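Local coordinates for putative secreted protein (Streptomyces sp. SirexAA-E, PDB 4PEY) that hydrolyses laminarin and laminarioligosaccharides from their non-reducing ends, an exo-acting beta-1,3-glucanase that yields glucose and laminaribiose, at residues G151-G156 and Y170-W175; G165-Y170 and G183-G188; N191-G196 and T452-N457; Q203-P208 and F522-V527; G141-A146 and S161-E166. The protein carries 1 engineered substitution. One frame throughout, in Å; residues are numbered along the deposited sequence. Where two conformers were deposited one is given.

From the N terminus, contact 5 opens first, closing a short loop between strands 138-144 and 162-168 on successive coils of the N-terminal beta-helix. Contact 1 starts inside that loop and ends beyond it, so the two cross; it fastens the substrate-lining loop 151-156 to the next coil. Contact 2 begins on Gly165 and Glu166, where contact 5 ends, and crosses contact 1, with which it shares Tyr170. Contacts 3 and 4 span more than 250 residues each. They cross one another and tie the N-terminal beta-helix to strands 450-458 and 520-529 of the C-terminal one, touching where Asn191 meets Leu526.

Contact 1: G151-G156 and Y170-W175; sequences GWASGG and YSQQQW. With BGC (beta-D-glucopyranose), chain B; BGC (beta-D-glucopyranose), chain C.
Ala153, in a loop between two coils of the N-terminal parallel beta-helix, packs on Gln172 beside the glucan-binding site. Ala153 CB lies 3.4 Å from Gln172 NE2, which is bonded to the carbonyls of Leu145 and Val128. Gln172 OE1 accepts an almost straight bond (171°) from Gly155 N at 2.8 Å. Gln174 CG lies between its backbone N and carbonyl carbon (chi1 69°), and the chain bends at chi2 toward Gly155. Gln174 NE2 donates to Ser154 OG and, in the Gln174 amide plane, to Gly155 O, while Gln174 OE1 bonds Tyr497. Gly156 follows a cis peptide bond and places CA over the face of Trp175, 3.4 Å from the six-membered ring centroid. An alanine at Trp175 would probably open a gap against Gly155 and Gly156, leaving Gly156 CA without its ring face. Ala153 O accepts from Gln173 N, and Trp152 turns a ring face to the chain B glucose. Gln173 NE2 bridges the sugars, donating to O2 of the chain B glucose and O2 of the chain C glucose, each 2.6 Å away.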
# COMPACT_ATOMS: atom_id res chain seq x y z
N GLY A 151 -6.53 4.52 -20.89
CA GLY A 151 -7.36 3.40 -20.48
C GLY A 151 -7.54 3.32 -18.97
O GLY A 151 -7.12 4.20 -18.22
N TRP A 152 -8.17 2.24 -18.51
CA TRP A 152 -8.55 2.10 -17.11
C TRP A 152 -7.35 2.06 -16.16
O TRP A 152 -6.32 1.43 -16.46
CB TRP A 152 -9.37 0.83 -16.91
CG TRP A 152 -10.69 0.79 -17.63
CD1 TRP A 152 -11.25 1.78 -18.41
CD2 TRP A 152 -11.60 -0.30 -17.64
NE1 TRP A 152 -12.47 1.35 -18.89
CE2 TRP A 152 -12.71 0.08 -18.44
CE3 TRP A 152 -11.60 -1.57 -17.06
CZ2 TRP A 152 -13.79 -0.77 -18.66
CZ3 TRP A 152 -12.67 -2.41 -17.27
CH2 TRP A 152 -13.75 -2.00 -18.07
N ALA A 153 -7.48 2.70 -15.01
CA ALA A 153 -6.41 2.71 -14.03
C ALA A 153 -6.97 2.93 -12.63
O ALA A 153 -7.90 3.72 -12.45
CB ALA A 153 -5.38 3.79 -14.37
N SER A 154 -6.39 2.24 -11.64
CA SER A 154 -6.91 2.26 -10.27
C SER A 154 -5.80 2.31 -9.21
O SER A 154 -5.67 1.39 -8.39
CB SER A 154 -7.82 1.04 -10.06
OG SER A 154 -8.35 0.99 -8.74
N GLY A 155 -5.01 3.38 -9.22
CA GLY A 155 -3.97 3.60 -8.21
C GLY A 155 -4.55 4.27 -6.98
O GLY A 155 -5.76 4.20 -6.75
N GLY A 156 -3.73 4.91 -6.15
CA GLY A 156 -2.29 4.97 -6.30
C GLY A 156 -1.77 5.73 -5.09
O GLY A 156 -2.55 6.27 -4.30
N TYR A 170 -5.44 11.94 -15.29
CA TYR A 170 -6.30 11.61 -16.43
C TYR A 170 -7.35 10.57 -16.05
O TYR A 170 -8.28 10.89 -15.32
CB TYR A 170 -5.46 11.15 -17.62
CG TYR A 170 -4.52 12.24 -18.11
CD1 TYR A 170 -4.99 13.29 -18.89
CD2 TYR A 170 -3.17 12.22 -17.79
CE1 TYR A 170 -4.13 14.30 -19.33
CE2 TYR A 170 -2.31 13.21 -18.22
CZ TYR A 170 -2.80 14.25 -18.99
OH TYR A 170 -1.94 15.24 -19.43
N SER A 171 -7.21 9.33 -16.52
CA SER A 171 -8.22 8.30 -16.27
C SER A 171 -8.17 7.61 -14.89
O SER A 171 -9.08 6.85 -14.56
CB SER A 171 -8.12 7.23 -17.36
OG SER A 171 -6.78 6.79 -17.50
N GLN A 172 -7.12 7.85 -14.11
CA GLN A 172 -7.04 7.29 -12.76
C GLN A 172 -8.30 7.55 -11.96
O GLN A 172 -8.71 8.69 -11.82
CB GLN A 172 -5.84 7.87 -12.01
CG GLN A 172 -4.49 7.30 -12.44
CD GLN A 172 -4.27 5.88 -11.93
OE1 GLN A 172 -5.09 5.34 -11.19
NE2 GLN A 172 -3.16 5.28 -12.32
N GLN A 173 -8.90 6.49 -11.41
CA GLN A 173 -10.13 6.61 -10.63
C GLN A 173 -9.95 7.45 -9.37
O GLN A 173 -10.79 8.27 -9.00
CB GLN A 173 -10.64 5.23 -10.22
CG GLN A 173 -11.08 4.34 -11.35
CD GLN A 173 -11.20 2.89 -10.92
OE1 GLN A 173 -11.18 2.57 -9.71
NE2 GLN A 173 -11.30 2.00 -11.89
N GLN A 174 -8.84 7.19 -8.68
CA GLN A 174 -8.62 7.74 -7.36
C GLN A 174 -7.12 7.80 -7.11
O GLN A 174 -6.34 7.20 -7.85
CB GLN A 174 -9.34 6.91 -6.29
CG GLN A 174 -8.77 5.50 -6.03
CD GLN A 174 -9.29 4.43 -6.99
OE1 GLN A 174 -10.50 4.29 -7.22
NE2 GLN A 174 -8.36 3.65 -7.55
N TRP A 175 -6.71 8.54 -6.08
CA TRP A 175 -5.30 8.66 -5.76
C TRP A 175 -5.13 9.23 -4.37
O TRP A 175 -5.96 10.03 -3.94
CB TRP A 175 -4.58 9.56 -6.78
CG TRP A 175 -3.11 9.29 -6.83
CD1 TRP A 175 -2.13 9.84 -6.04
CD2 TRP A 175 -2.46 8.34 -7.68
NE1 TRP A 175 -0.91 9.30 -6.37
CE2 TRP A 175 -1.08 8.38 -7.37
CE3 TRP A 175 -2.90 7.47 -8.69
CZ2 TRP A 175 -0.14 7.58 -8.03
CZ3 TRP A 175 -1.97 6.68 -9.35
CH2 TRP A 175 -0.60 6.73 -9.01
C2 BGC B . -13.20 2.36 -14.52
C3 BGC B . -13.64 0.91 -14.65
C4 BGC B . -15.13 0.82 -14.93
C5 BGC B . -15.45 1.69 -16.15
C6 BGC B . -16.93 1.65 -16.48
C1 BGC B . -13.68 3.18 -15.72
O1 BGC B . -13.40 4.54 -15.49
O2 BGC B . -11.80 2.43 -14.42
O3 BGC B . -13.31 0.24 -13.37
O4 BGC B . -15.50 -0.52 -15.18
O5 BGC B . -15.08 3.01 -15.86
O6 BGC B . -17.14 2.37 -17.68
C2 BGC C . -12.08 -1.31 -12.07
C3 BGC C . -11.68 -2.76 -11.89
C4 BGC C . -12.88 -3.66 -12.17
C5 BGC C . -13.44 -3.34 -13.54
C6 BGC C . -14.64 -4.22 -13.84
C1 BGC C . -12.78 -1.07 -13.40
O2 BGC C . -10.91 -0.52 -12.03
O3 BGC C . -11.26 -2.86 -10.51
O4 BGC C . -12.47 -5.01 -12.07
O5 BGC C . -13.85 -1.98 -13.56
O6 BGC C . -15.10 -3.95 -15.15
O HOH W 1 -10.01 4.36 -15.21
O HOH W 2 -11.06 -0.14 -8.61

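Contact 2: G165-Y170 and G183-G188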
# COMPACT_ATOMS: atom_id res chain seq x y z
N GLY A 165 6.62 19.86 -11.96
CA GLY A 165 5.56 20.23 -12.87
C GLY A 165 4.21 19.70 -12.42
O GLY A 165 3.95 19.56 -11.22
N GLU A 166 3.35 19.39 -13.39
CA GLU A 166 2.00 18.96 -13.10
C GLU A 166 1.88 17.45 -12.97
O GLU A 166 2.46 16.70 -13.76
CB GLU A 166 1.03 19.45 -14.18
CG GLU A 166 -0.40 19.05 -13.91
CD GLU A 166 -1.37 19.51 -14.98
OE1 GLU A 166 -1.62 18.74 -15.93
OE2 GLU A 166 -1.88 20.64 -14.86
N VAL A 167 1.14 17.00 -11.95
CA VAL A 167 0.71 15.60 -11.89
C VAL A 167 -0.61 15.48 -12.64
O VAL A 167 -1.57 16.18 -12.32
CB VAL A 167 0.52 15.12 -10.44
CG1 VAL A 167 0.09 13.65 -10.42
CG2 VAL A 167 1.82 15.31 -9.66
N GLY A 168 -0.64 14.60 -13.64
CA GLY A 168 -1.84 14.39 -14.45
C GLY A 168 -2.42 13.00 -14.26
O GLY A 168 -1.88 12.03 -14.78
N PRO A 169 -3.51 12.89 -13.49
CA PRO A 169 -4.08 11.55 -13.30
C PRO A 169 -4.84 11.03 -14.52
O PRO A 169 -4.86 9.81 -14.75
CB PRO A 169 -5.04 11.73 -12.12
CG PRO A 169 -4.55 12.99 -11.41
CD PRO A 169 -4.06 13.87 -12.53
N TYR A 170 -5.44 11.94 -15.29
CA TYR A 170 -6.30 11.61 -16.43
C TYR A 170 -7.35 10.57 -16.05
O TYR A 170 -8.28 10.89 -15.32
CB TYR A 170 -5.46 11.15 -17.62
CG TYR A 170 -4.52 12.24 -18.11
CD1 TYR A 170 -4.99 13.29 -18.89
CD2 TYR A 170 -3.17 12.22 -17.79
CE1 TYR A 170 -4.13 14.30 -19.33
CE2 TYR A 170 -2.31 13.21 -18.22
CZ TYR A 170 -2.80 14.25 -18.99
OH TYR A 170 -1.94 15.24 -19.43
N GLY A 183 3.85 20.87 -8.58
CA GLY A 183 3.74 22.12 -9.31
C GLY A 183 2.32 22.40 -9.76
O GLY A 183 1.93 23.56 -9.96
N GLY A 184 1.54 21.34 -9.92
CA GLY A 184 0.15 21.44 -10.34
C GLY A 184 -0.52 20.09 -10.26
O GLY A 184 0.15 19.06 -10.13
N TRP A 185 -1.84 20.09 -10.33
CA TRP A 185 -2.63 18.86 -10.31
C TRP A 185 -3.73 18.97 -11.35
O TRP A 185 -4.56 19.88 -11.29
CB TRP A 185 -3.22 18.61 -8.92
CG TRP A 185 -3.77 17.24 -8.81
CD1 TRP A 185 -5.02 16.81 -9.17
CD2 TRP A 185 -3.09 16.08 -8.31
NE1 TRP A 185 -5.15 15.46 -8.94
CE2 TRP A 185 -3.98 14.99 -8.40
CE3 TRP A 185 -1.81 15.87 -7.79
CZ2 TRP A 185 -3.63 13.70 -8.00
CZ3 TRP A 185 -1.46 14.59 -7.38
CH2 TRP A 185 -2.37 13.52 -7.49
N GLY A 186 -3.75 18.04 -12.30
CA GLY A 186 -4.53 18.21 -13.51
C GLY A 186 -6.03 17.98 -13.43
O GLY A 186 -6.82 18.73 -14.03
N ASN A 187 -6.45 16.95 -12.71
CA ASN A 187 -7.87 16.60 -12.65
C ASN A 187 -8.17 15.60 -11.54
O ASN A 187 -7.25 14.99 -10.97
CB ASN A 187 -8.34 16.04 -14.00
CG ASN A 187 -7.77 14.67 -14.31
OD1 ASN A 187 -6.58 14.52 -14.58
ND2 ASN A 187 -8.62 13.64 -14.27
N GLY A 188 -9.45 15.44 -11.24
CA GLY A 188 -9.91 14.40 -10.34
C GLY A 188 -11.04 13.63 -11.00
O GLY A 188 -11.82 14.21 -11.75
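Gly165 O accepts a weak, bent bond from Gly183 N where both segments turn a corner of the beta-helix. Glu166 pairs in parallel with Gly184; its CG, anti to the backbone N (chi1 -179°), is set 3.8 Å from Gly184 C, and Glu166 CD comes within 3.7 Å of Gly186 CA. Val167 bonds to the neighbouring strand through both its N and its O: Val167 N donates to Gly184 O at 2.9 Å, and Val167 O accepts from Gly186 N. Its CG1 lies over a face of Trp185, 3.9 Å from the centroid of the six-membered ring. Pro169 approaches the same ring, its CG 3.6 Å from Trp185 CZ2. At Tyr170 the Asn187 amide closes a pair of bonds, Tyr170 N to Asn187 OD1 at 2.9 Å and Asn187 ND2 to Tyr170 O at 3.0 Å, both on in-plane lone pairs, which fixes the amide's rotation. Strand 162-168 lies between strand 184-185 and strand 138-144, while Trp185 packs on Met192 and edge-to-face with Phe194 of strand 191-198.

Contact 3: N191-G196 and T452-N457; sequences NMTFSG and TIFYQN
The seam between the two parallel beta-helices of this family 55 hydrolase brings Asn191, Thr193 and Ser195 against Ile453 and Phe454. No direct hydrogen bond joins the two segments; the two strands run at 150° to each other, and side chains fill the space between them. The Asn191 amide lies only 19° from the plane of the Phe454 ring and reaches it obliquely, with Asn191 ND2 3.6 Å from Phe454 CE1. Its rotation is set within its own strand, because Thr193 OG1 donates to Asn191 OD1 at 2.8 Å and so directs ND2 across the seam. There a water accepts from Asn191 ND2 and donates to Tyr455 O, bridging the domains with two bonds of 2.9 Å. Thr193 CB sits at the edge of the Phe454 ring, near its plane and 4.0 Å from CD1. Thr193 CG2, anti to the backbone N, meets Ile453 CG2 at 3.9 Å, the two side chains crossing at about a right angle. Ser195 OG is bonded to Tyr176 and Thr216. Strand 191-198 runs between strands 174-178 and 210-220, with Ile453 packed on Leu213 of the latter; Phe454 also meets the ring of Phe434 of strand 429-436.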
# COMPACT_ATOMS: atom_id res chain seq x y z
N ASN A 191 -12.03 10.23 -6.63
CA ASN A 191 -11.55 10.49 -5.27
C ASN A 191 -10.06 10.77 -5.24
O ASN A 191 -9.26 9.84 -5.11
CB ASN A 191 -11.87 9.30 -4.35
CG ASN A 191 -11.24 9.44 -2.96
OD1 ASN A 191 -10.95 10.54 -2.50
ND2 ASN A 191 -11.02 8.30 -2.30
N MET A 192 -9.67 12.01 -5.38
CA MET A 192 -8.30 12.42 -5.19
C MET A 192 -8.11 13.09 -3.84
O MET A 192 -8.68 14.12 -3.57
CB MET A 192 -7.85 13.37 -6.32
CG MET A 192 -7.48 12.74 -7.66
SD MET A 192 -8.59 11.45 -8.34
CE MET A 192 -7.63 10.93 -9.76
N THR A 193 -7.36 12.43 -2.98
CA THR A 193 -7.16 12.89 -1.61
C THR A 193 -5.70 13.32 -1.38
O THR A 193 -4.76 12.69 -1.89
CB THR A 193 -7.58 11.78 -0.60
OG1 THR A 193 -8.99 11.55 -0.72
CG2 THR A 193 -7.26 12.17 0.84
N PHE A 194 -5.54 14.40 -0.63
CA PHE A 194 -4.24 15.01 -0.33
C PHE A 194 -4.14 15.29 1.16
O PHE A 194 -5.07 15.84 1.74
CB PHE A 194 -4.08 16.33 -1.09
CG PHE A 194 -4.44 16.25 -2.56
CD1 PHE A 194 -5.76 16.39 -2.98
CD2 PHE A 194 -3.45 16.05 -3.51
CE1 PHE A 194 -6.09 16.31 -4.32
CE2 PHE A 194 -3.78 15.98 -4.87
CZ PHE A 194 -5.09 16.11 -5.27
N SER A 195 -3.02 14.95 1.79
CA SER A 195 -2.74 15.49 3.13
C SER A 195 -1.30 15.98 3.17
O SER A 195 -0.39 15.26 2.80
CB SER A 195 -3.03 14.47 4.25
OG SER A 195 -2.20 13.32 4.19
N GLY A 196 -1.10 17.22 3.61
CA GLY A 196 0.23 17.79 3.69
C GLY A 196 0.91 18.00 2.34
O GLY A 196 2.13 17.90 2.23
N THR A 452 -8.80 7.59 9.31
CA THR A 452 -8.41 7.10 7.99
C THR A 452 -8.41 8.24 7.00
O THR A 452 -9.41 8.95 6.87
CB THR A 452 -9.34 5.98 7.48
OG1 THR A 452 -9.15 4.81 8.28
CG2 THR A 452 -9.03 5.63 6.01
N ILE A 453 -7.27 8.43 6.34
CA ILE A 453 -7.15 9.42 5.27
C ILE A 453 -6.88 8.64 3.99
O ILE A 453 -5.82 8.03 3.84
CB ILE A 453 -6.03 10.43 5.55
CG1 ILE A 453 -6.32 11.21 6.84
CG2 ILE A 453 -5.89 11.41 4.38
CD1 ILE A 453 -5.16 12.03 7.33
N PHE A 454 -7.89 8.66 3.11
CA PHE A 454 -8.01 7.89 1.87
C PHE A 454 -8.34 6.41 2.07
O PHE A 454 -7.58 5.65 2.68
CB PHE A 454 -6.76 7.98 0.98
CG PHE A 454 -6.94 7.25 -0.34
CD1 PHE A 454 -7.43 7.91 -1.45
CD2 PHE A 454 -6.64 5.90 -0.44
CE1 PHE A 454 -7.62 7.24 -2.66
CE2 PHE A 454 -6.83 5.22 -1.63
CZ PHE A 454 -7.31 5.89 -2.75
N TYR A 455 -9.47 6.00 1.51
CA TYR A 455 -9.85 4.59 1.48
C TYR A 455 -10.33 4.22 0.08
O TYR A 455 -11.12 4.96 -0.52
CB TYR A 455 -10.95 4.29 2.49
CG TYR A 455 -11.38 2.84 2.56
CD1 TYR A 455 -10.46 1.83 2.81
CD2 TYR A 455 -12.72 2.47 2.39
CE1 TYR A 455 -10.84 0.50 2.89
CE2 TYR A 455 -13.13 1.13 2.48
CZ TYR A 455 -12.18 0.15 2.73
OH TYR A 455 -12.55 -1.18 2.82
N GLN A 456 -9.84 3.10 -0.42
CA GLN A 456 -10.34 2.53 -1.67
C GLN A 456 -10.74 1.09 -1.45
O GLN A 456 -9.92 0.28 -0.99
CB GLN A 456 -9.31 2.62 -2.80
CG GLN A 456 -9.86 2.12 -4.17
CD GLN A 456 -9.64 0.63 -4.41
OE1 GLN A 456 -8.54 0.11 -4.23
NE2 GLN A 456 -10.71 -0.06 -4.82
N ASN A 457 -11.99 0.77 -1.76
CA ASN A 457 -12.49 -0.59 -1.69
C ASN A 457 -13.22 -0.98 -2.96
O ASN A 457 -13.82 -0.13 -3.63
CB ASN A 457 -13.44 -0.76 -0.50
CG ASN A 457 -14.30 -2.00 -0.63
OD1 ASN A 457 -15.42 -1.95 -1.16
ND2 ASN A 457 -13.79 -3.12 -0.15
O HOH W 3 -11.46 5.62 -3.34

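Contact 4: Q203-P208 and F522-V527; sequences QSFPEP and FHDLLV
Phe205 carries CG anti to its backbone N (chi1 -169°), and Asp524 carries CG anti to its carbonyl carbon (chi1 -57°). These torsions place Phe205 CG and Asp524 CG 3.3 Å apart; beyond them ring and carboxylate slide past each other in opposite directions. The two planes are stacked, 16° apart. Asp524 CB sits over the centre of the ring, 3.6 Å from the centroid, as a CH-pi contact, and Asp524 OD1 approaches Phe205 CD1 at 3.3 Å. Pro206 CB covers part of the opposite ring face, beyond the cis peptide bond that joins it to Phe205. At the far side of the ring Phe205 CE2 touches Leu526 CD2 at 4.0 Å. Gln203 meets Asp524 tip to tip: Gln203 NE2 donates to the syn lone pair of Asp524 OD2 at 3.0 Å, almost perfectly straight, while Gln203 OE1 takes the backbone N-H of Thr212. An alanine at Phe205 would probably open a gap over Asp524 CB and beside Leu526 CD2, leaving the carboxylate without the ring stacked on it. This loop of the N-terminal beta-helix is thereby clasped to strand 520-529 of the C-terminal one. Asp524 is buried, and OD2 is also bonded to Thr211 OG1; these two neutral donors on one oxygen would be expected to help stabilise a negative charge there.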
# COMPACT_ATOMS: atom_id res chain seq x y z
N GLN A 203 -9.65 22.00 -1.20
CA GLN A 203 -10.84 21.20 -0.91
C GLN A 203 -12.01 21.63 -1.78
O GLN A 203 -12.37 22.81 -1.80
CB GLN A 203 -11.21 21.34 0.56
CG GLN A 203 -12.56 20.72 0.93
CD GLN A 203 -12.52 19.21 0.94
OE1 GLN A 203 -11.51 18.60 1.30
NE2 GLN A 203 -13.64 18.59 0.56
N SER A 204 -12.62 20.68 -2.50
CA SER A 204 -13.69 21.05 -3.42
C SER A 204 -14.73 19.96 -3.65
O SER A 204 -15.67 20.17 -4.42
CB SER A 204 -13.10 21.45 -4.77
OG SER A 204 -12.51 20.33 -5.40
N PHE A 205 -14.57 18.80 -3.01
CA PHE A 205 -15.50 17.68 -3.15
C PHE A 205 -16.95 18.18 -3.02
O PHE A 205 -17.27 18.93 -2.09
CB PHE A 205 -15.18 16.61 -2.10
CG PHE A 205 -15.88 15.29 -2.31
CD1 PHE A 205 -17.16 15.08 -1.80
CD2 PHE A 205 -15.25 14.25 -2.96
CE1 PHE A 205 -17.81 13.86 -1.98
CE2 PHE A 205 -15.88 13.03 -3.14
CZ PHE A 205 -17.16 12.83 -2.65
N PRO A 206 -17.84 17.75 -3.93
CA PRO A 206 -17.68 16.68 -4.92
C PRO A 206 -17.13 17.09 -6.29
O PRO A 206 -16.76 16.20 -7.06
CB PRO A 206 -19.11 16.16 -5.08
CG PRO A 206 -19.94 17.37 -4.88
CD PRO A 206 -19.25 18.19 -3.82
N GLU A 207 -17.08 18.38 -6.61
CA GLU A 207 -16.66 18.77 -7.95
C GLU A 207 -15.62 19.89 -7.96
O GLU A 207 -15.91 21.03 -7.61
CB GLU A 207 -17.87 19.18 -8.79
CG GLU A 207 -17.54 19.38 -10.26
CD GLU A 207 -16.79 18.20 -10.85
OE1 GLU A 207 -17.20 17.05 -10.61
OE2 GLU A 207 -15.77 18.42 -11.54
N PRO A 208 -14.37 19.55 -8.36
CA PRO A 208 -13.85 18.21 -8.63
C PRO A 208 -13.76 17.42 -7.32
O PRO A 208 -13.85 18.04 -6.26
CB PRO A 208 -12.46 18.47 -9.23
CG PRO A 208 -12.47 19.90 -9.64
CD PRO A 208 -13.40 20.60 -8.70
N PHE A 522 -17.47 11.52 9.08
CA PHE A 522 -16.89 11.22 7.77
C PHE A 522 -16.97 12.40 6.83
O PHE A 522 -17.91 13.21 6.89
CB PHE A 522 -17.57 10.00 7.13
CG PHE A 522 -17.28 8.72 7.85
CD1 PHE A 522 -18.19 8.20 8.76
CD2 PHE A 522 -16.08 8.05 7.65
CE1 PHE A 522 -17.91 7.03 9.45
CE2 PHE A 522 -15.80 6.88 8.33
CZ PHE A 522 -16.71 6.37 9.22
N HIS A 523 -15.97 12.49 5.96
CA HIS A 523 -15.89 13.55 4.98
C HIS A 523 -15.63 12.95 3.62
O HIS A 523 -14.67 12.20 3.46
CB HIS A 523 -14.78 14.54 5.34
CG HIS A 523 -14.78 14.95 6.77
ND1 HIS A 523 -15.60 15.94 7.26
CD2 HIS A 523 -14.07 14.49 7.83
CE1 HIS A 523 -15.39 16.08 8.56
NE2 HIS A 523 -14.46 15.22 8.93
N ASP A 524 -16.48 13.29 2.65
CA ASP A 524 -16.29 12.91 1.26
C ASP A 524 -16.32 11.38 1.07
O ASP A 524 -15.30 10.75 0.80
CB ASP A 524 -14.99 13.50 0.70
CG ASP A 524 -14.92 15.02 0.82
OD1 ASP A 524 -15.95 15.63 1.17
OD2 ASP A 524 -13.84 15.60 0.56
N LEU A 525 -17.52 10.82 1.22
CA LEU A 525 -17.78 9.40 0.97
C LEU A 525 -18.40 9.20 -0.41
O LEU A 525 -19.14 10.06 -0.90
CB LEU A 525 -18.74 8.84 2.02
CG LEU A 525 -18.33 8.92 3.49
CD1 LEU A 525 -19.41 8.32 4.37
CD2 LEU A 525 -17.00 8.22 3.70
N LEU A 526 -18.13 8.05 -1.02
CA LEU A 526 -18.80 7.72 -2.27
C LEU A 526 -18.91 6.22 -2.47
O LEU A 526 -18.07 5.45 -1.98
CB LEU A 526 -18.06 8.38 -3.44
CG LEU A 526 -16.58 7.99 -3.62
CD1 LEU A 526 -16.22 7.61 -5.06
CD2 LEU A 526 -15.67 9.07 -3.04
N VAL A 527 -19.96 5.81 -3.17
CA VAL A 527 -20.06 4.43 -3.65
C VAL A 527 -20.34 4.45 -5.15
O VAL A 527 -20.92 5.40 -5.69
CB VAL A 527 -21.15 3.62 -2.90
CG1 VAL A 527 -20.82 3.52 -1.41
CG2 VAL A 527 -22.55 4.21 -3.12

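Contact 5: G141-A146 and S161-E166; sequences GGLNLA and SKIDGE
At a corner of the N-terminal beta-helix, Gly141 and Leu143 are bonded to the corner at Asp164 and Gly165 and to the strand residue after it, Glu166. Gly165 N donates to Gly141 O at 2.9 Å. One step on, Leu143 N donates to Glu166 O at 3.0 Å in a nearly straight bond (167°). Between these two bonds the backbones come close, Gly142 CA lying 4.4 Å from Gly165 CA, and a CB on either glycine would be tight against the other segment. This is the parallel stacking of successive coils, with strand 138-144 lying on strand 162-168 where the latter turns from one face of the helix to the next. On the inner side, Ile163 CG2, anti to the backbone N, comes to 3.4 Å from Gly141 O. Ile163 CG1 meets Leu143 CD2 at 4.0 Å, and the two side chains cross at about a right angle; Leu143 also packs on Phe134 and Ile163 on Val139. Asp164 OD1 is bonded to His138 NE2. Asn144 OD1 accepts from Ala146 N at 2.9 Å, closing an Asx turn at the end of strand 138-144.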
# COMPACT_ATOMS: atom_id res chain seq x y z
N GLY A 141 10.02 17.67 -13.81
CA GLY A 141 9.12 17.66 -14.94
C GLY A 141 7.75 17.28 -14.43
O GLY A 141 7.48 17.38 -13.23
N GLY A 142 6.89 16.83 -15.34
CA GLY A 142 5.56 16.38 -14.98
C GLY A 142 5.51 14.89 -14.69
O GLY A 142 6.48 14.16 -14.96
N LEU A 143 4.38 14.45 -14.15
CA LEU A 143 4.17 13.04 -13.84
C LEU A 143 2.79 12.63 -14.35
O LEU A 143 1.77 13.13 -13.88
CB LEU A 143 4.29 12.81 -12.32
CG LEU A 143 4.15 11.37 -11.82
CD1 LEU A 143 5.29 10.48 -12.33
CD2 LEU A 143 4.09 11.34 -10.29
N ASN A 144 2.79 11.75 -15.35
CA ASN A 144 1.56 11.22 -15.94
C ASN A 144 1.22 9.89 -15.28
O ASN A 144 2.03 8.96 -15.35
CB ASN A 144 1.74 11.06 -17.46
CG ASN A 144 0.46 10.65 -18.18
OD1 ASN A 144 -0.54 10.26 -17.57
ND2 ASN A 144 0.50 10.72 -19.50
N LEU A 145 0.05 9.79 -14.66
CA LEU A 145 -0.32 8.57 -13.94
C LEU A 145 -1.18 7.63 -14.78
O LEU A 145 -1.60 6.57 -14.30
CB LEU A 145 -1.07 8.93 -12.66
CG LEU A 145 -0.35 9.90 -11.73
CD1 LEU A 145 -1.21 10.17 -10.48
CD2 LEU A 145 1.01 9.35 -11.34
N ALA A 146 -1.43 8.00 -16.03
CA ALA A 146 -2.35 7.23 -16.87
C ALA A 146 -1.60 6.45 -17.95
O ALA A 146 -0.57 6.89 -18.44
CB ALA A 146 -3.39 8.16 -17.51
N SER A 161 7.39 13.22 -1.87
CA SER A 161 7.94 13.45 -3.20
C SER A 161 7.77 14.89 -3.66
O SER A 161 6.89 15.61 -3.18
CB SER A 161 7.29 12.52 -4.23
OG SER A 161 7.63 11.17 -3.96
N LYS A 162 8.65 15.31 -4.56
CA LYS A 162 8.52 16.62 -5.19
C LYS A 162 8.39 16.45 -6.70
O LYS A 162 9.31 15.91 -7.34
CB LYS A 162 9.73 17.52 -4.88
CG LYS A 162 9.61 18.91 -5.50
CD LYS A 162 10.79 19.81 -5.16
CE LYS A 162 10.44 21.28 -5.37
NZ LYS A 162 9.91 21.55 -6.74
N ILE A 163 7.26 16.88 -7.25
CA ILE A 163 7.08 16.90 -8.69
C ILE A 163 7.10 18.37 -9.10
O ILE A 163 6.22 19.15 -8.68
CB ILE A 163 5.76 16.20 -9.13
CG1 ILE A 163 5.82 14.69 -8.85
CG2 ILE A 163 5.50 16.41 -10.63
CD1 ILE A 163 5.42 14.31 -7.47
N ASP A 164 8.11 18.78 -9.87
CA ASP A 164 8.28 20.19 -10.22
C ASP A 164 7.11 20.71 -11.06
O ASP A 164 6.67 21.85 -10.90
CB ASP A 164 9.57 20.43 -11.01
CG ASP A 164 10.83 20.18 -10.20
OD1 ASP A 164 10.75 19.95 -8.97
OD2 ASP A 164 11.91 20.23 -10.82
N GLY A 165 6.62 19.86 -11.96
CA GLY A 165 5.56 20.23 -12.87
C GLY A 165 4.21 19.70 -12.42
O GLY A 165 3.95 19.56 -11.22
N GLU A 166 3.35 19.39 -13.39
CA GLU A 166 2.00 18.96 -13.10
C GLU A 166 1.88 17.45 -12.97
O GLU A 166 2.46 16.70 -13.76
CB GLU A 166 1.03 19.45 -14.18
CG GLU A 166 -0.40 19.05 -13.91
CD GLU A 166 -1.37 19.51 -14.98
OE1 GLU A 166 -1.62 18.74 -15.93
OE2 GLU A 166 -1.88 20.64 -14.86